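Long-range contact in putative Type I topoisomerase (PDB 3M4A), which binds DNA and, as a type IB topoisomerase, probably relaxes it by ATP-independent breakage, passage and rejoining of one strand: residues 246-251 and 269-274. Sequence-based numbering, arbitrary orientation.
Sequences LAAEYL and DCVKFV
D269 OD2 accepts a bond of 2.9 Å from a water and also forms a salt bridge with K265, its stronger partner; the same water lies 3.4 Å from Y250 OH, a weak bond that links the two helices only loosely. The Y250 ring lies across the 269-274 helix, its CE2 3.5 Å from C270 CA and its CE1 3.6 Å from F273 CD1. With CG anti to the backbone N (chi1 -173°), Y250 extends over to the other helix, and its CD1 sits above one face of the F273 ring, near the rim; the two rings meet obliquely, planes at 39°, neither stacked nor edge-to-face. An alanine at Y250 is likely to open a gap over C270 and rob F273 of its aromatic neighbour. On the buried side, C270 SG packs 3.6 Å from A247 CB, obliquely placed to the Y250 ring and also touching L251. V274 CG2 lies against the A247 backbone, 3.7 Å from A247 N, while L246 CD2 meets the F273 edge. The axes of 246-251 and 269-274 approach to 9.6 Å at 135°. Both segments belong to the type IB catalytic core; helix 292-299 packs on L251 and V271, and helix 282-289 on V271 and V274.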
loop_
_atom_site.group_PDB
_atom_site.type_symbol
_atom_site.label_atom_id
_atom_site.label_comp_id
_atom_site.label_asym_id
_atom_site.label_seq_id
_atom_site.Cartn_x
_atom_site.Cartn_y
_atom_site.Cartn_z
ATOM N N LEU A 246 2.839 10.885 -3.701
ATOM C CA LEU A 246 4.123 11.457 -4.136
ATOM C C LEU A 246 3.909 12.674 -5.041
ATOM O O LEU A 246 4.560 13.697 -4.870
ATOM C CB LEU A 246 5.008 10.396 -4.819
ATOM C CG LEU A 246 6.468 10.773 -5.048
ATOM C CD1 LEU A 246 7.198 10.909 -3.739
ATOM C CD2 LEU A 246 7.151 9.734 -5.917
ATOM N N ALA A 247 2.970 12.563 -5.976
ATOM C CA ALA A 247 2.593 13.690 -6.824
ATOM C C ALA A 247 2.094 14.876 -5.995
ATOM O O ALA A 247 2.517 16.020 -6.202
ATOM C CB ALA A 247 1.550 13.262 -7.847
ATOM N N ALA A 248 1.220 14.606 -5.037
ATOM C CA ALA A 248 0.657 15.681 -4.220
ATOM C C ALA A 248 1.735 16.377 -3.372
ATOM O O ALA A 248 1.753 17.604 -3.237
ATOM C CB ALA A 248 -0.463 15.128 -3.336
ATOM N N GLU A 249 2.640 15.585 -2.809
ATOM C CA GLU A 249 3.776 16.120 -2.033
ATOM C C GLU A 249 4.676 16.971 -2.890
ATOM O O GLU A 249 5.070 18.076 -2.499
ATOM C CB GLU A 249 4.594 14.967 -1.463
ATOM C CG GLU A 249 3.945 14.268 -0.316
ATOM C CD GLU A 249 4.717 13.044 0.168
ATOM O OE1 GLU A 249 5.459 12.408 -0.631
ATOM O OE2 GLU A 249 4.571 12.719 1.351
ATOM N N TYR A 250 4.992 16.446 -4.068
ATOM C CA TYR A 250 5.808 17.155 -5.040
ATOM C C TYR A 250 5.188 18.503 -5.369
ATOM O O TYR A 250 5.846 19.510 -5.285
ATOM C CB TYR A 250 5.968 16.319 -6.294
ATOM C CG TYR A 250 6.924 16.854 -7.330
ATOM C CD1 TYR A 250 8.290 16.552 -7.269
ATOM C CD2 TYR A 250 6.466 17.615 -8.384
ATOM C CE1 TYR A 250 9.170 17.013 -8.229
ATOM C CE2 TYR A 250 7.348 18.080 -9.366
ATOM C CZ TYR A 250 8.702 17.772 -9.267
ATOM O OH TYR A 250 9.578 18.228 -10.240
ATOM N N LEU A 251 3.912 18.522 -5.733
ATOM C CA LEU A 251 3.277 19.785 -6.093
ATOM C C LEU A 251 3.239 20.781 -4.921
ATOM O O LEU A 251 3.469 21.988 -5.095
ATOM C CB LEU A 251 1.879 19.515 -6.659
ATOM C CG LEU A 251 1.848 18.755 -7.994
ATOM C CD1 LEU A 251 0.437 18.312 -8.372
ATOM C CD2 LEU A 251 2.476 19.598 -9.118
ATOM N N ASP A 269 6.581 18.019 -15.096
ATOM C CA ASP A 269 7.722 17.622 -14.266
ATOM C C ASP A 269 7.312 16.621 -13.184
ATOM O O ASP A 269 8.041 15.668 -12.898
ATOM C CB ASP A 269 8.357 18.831 -13.587
ATOM C CG ASP A 269 9.132 19.715 -14.548
ATOM O OD1 ASP A 269 9.560 19.232 -15.621
ATOM O OD2 ASP A 269 9.336 20.893 -14.202
ATOM N N CYS A 270 6.154 16.865 -12.582
ATOM C CA CYS A 270 5.603 15.988 -11.547
ATOM C C CYS A 270 5.363 14.576 -12.076
ATOM O O CYS A 270 5.815 13.604 -11.463
ATOM C CB CYS A 270 4.309 16.593 -11.002
ATOM S SG CYS A 270 3.405 15.595 -9.808
ATOM N N VAL A 271 4.682 14.467 -13.219
ATOM C CA VAL A 271 4.397 13.176 -13.828
ATOM C C VAL A 271 5.684 12.414 -14.126
ATOM O O VAL A 271 5.755 11.218 -13.886
ATOM C CB VAL A 271 3.526 13.302 -15.112
ATOM C CG1 VAL A 271 3.412 11.957 -15.838
ATOM C CG2 VAL A 271 2.140 13.827 -14.749
ATOM N N LYS A 272 6.690 13.116 -14.632
ATOM C CA LYS A 272 7.954 12.466 -14.959
ATOM C C LYS A 272 8.697 11.990 -13.701
ATOM O O LYS A 272 9.318 10.929 -13.717
ATOM C CB LYS A 272 8.804 13.375 -15.853
ATOM C CG LYS A 272 8.107 13.672 -17.182
ATOM C CD LYS A 272 9.034 14.216 -18.254
ATOM C CE LYS A 272 9.552 15.595 -17.897
ATOM N NZ LYS A 272 10.037 16.337 -19.094
ATOM N N PHE A 273 8.589 12.744 -12.605
ATOM C CA PHE A 273 9.232 12.372 -11.336
ATOM C C PHE A 273 8.576 11.121 -10.767
ATOM O O PHE A 273 9.253 10.178 -10.382
ATOM C CB PHE A 273 9.150 13.530 -10.331
ATOM C CG PHE A 273 10.064 13.389 -9.150
ATOM C CD1 PHE A 273 11.222 14.148 -9.054
ATOM C CD2 PHE A 273 9.756 12.514 -8.105
ATOM C CE1 PHE A 273 12.066 14.025 -7.969
ATOM C CE2 PHE A 273 10.599 12.388 -6.996
ATOM C CZ PHE A 273 11.765 13.138 -6.938
ATOM N N VAL A 274 7.249 11.122 -10.711
ATOM C CA VAL A 274 6.519 9.972 -10.185
ATOM C C VAL A 274 6.696 8.754 -11.108
ATOM O O VAL A 274 6.776 7.610 -10.642
ATOM C CB VAL A 274 5.024 10.321 -9.963
ATOM C CG1 VAL A 274 4.220 9.093 -9.504
ATOM C CG2 VAL A 274 4.905 11.452 -8.958
HETATM O O HOH W 1 8.545 21.285 -11.425
#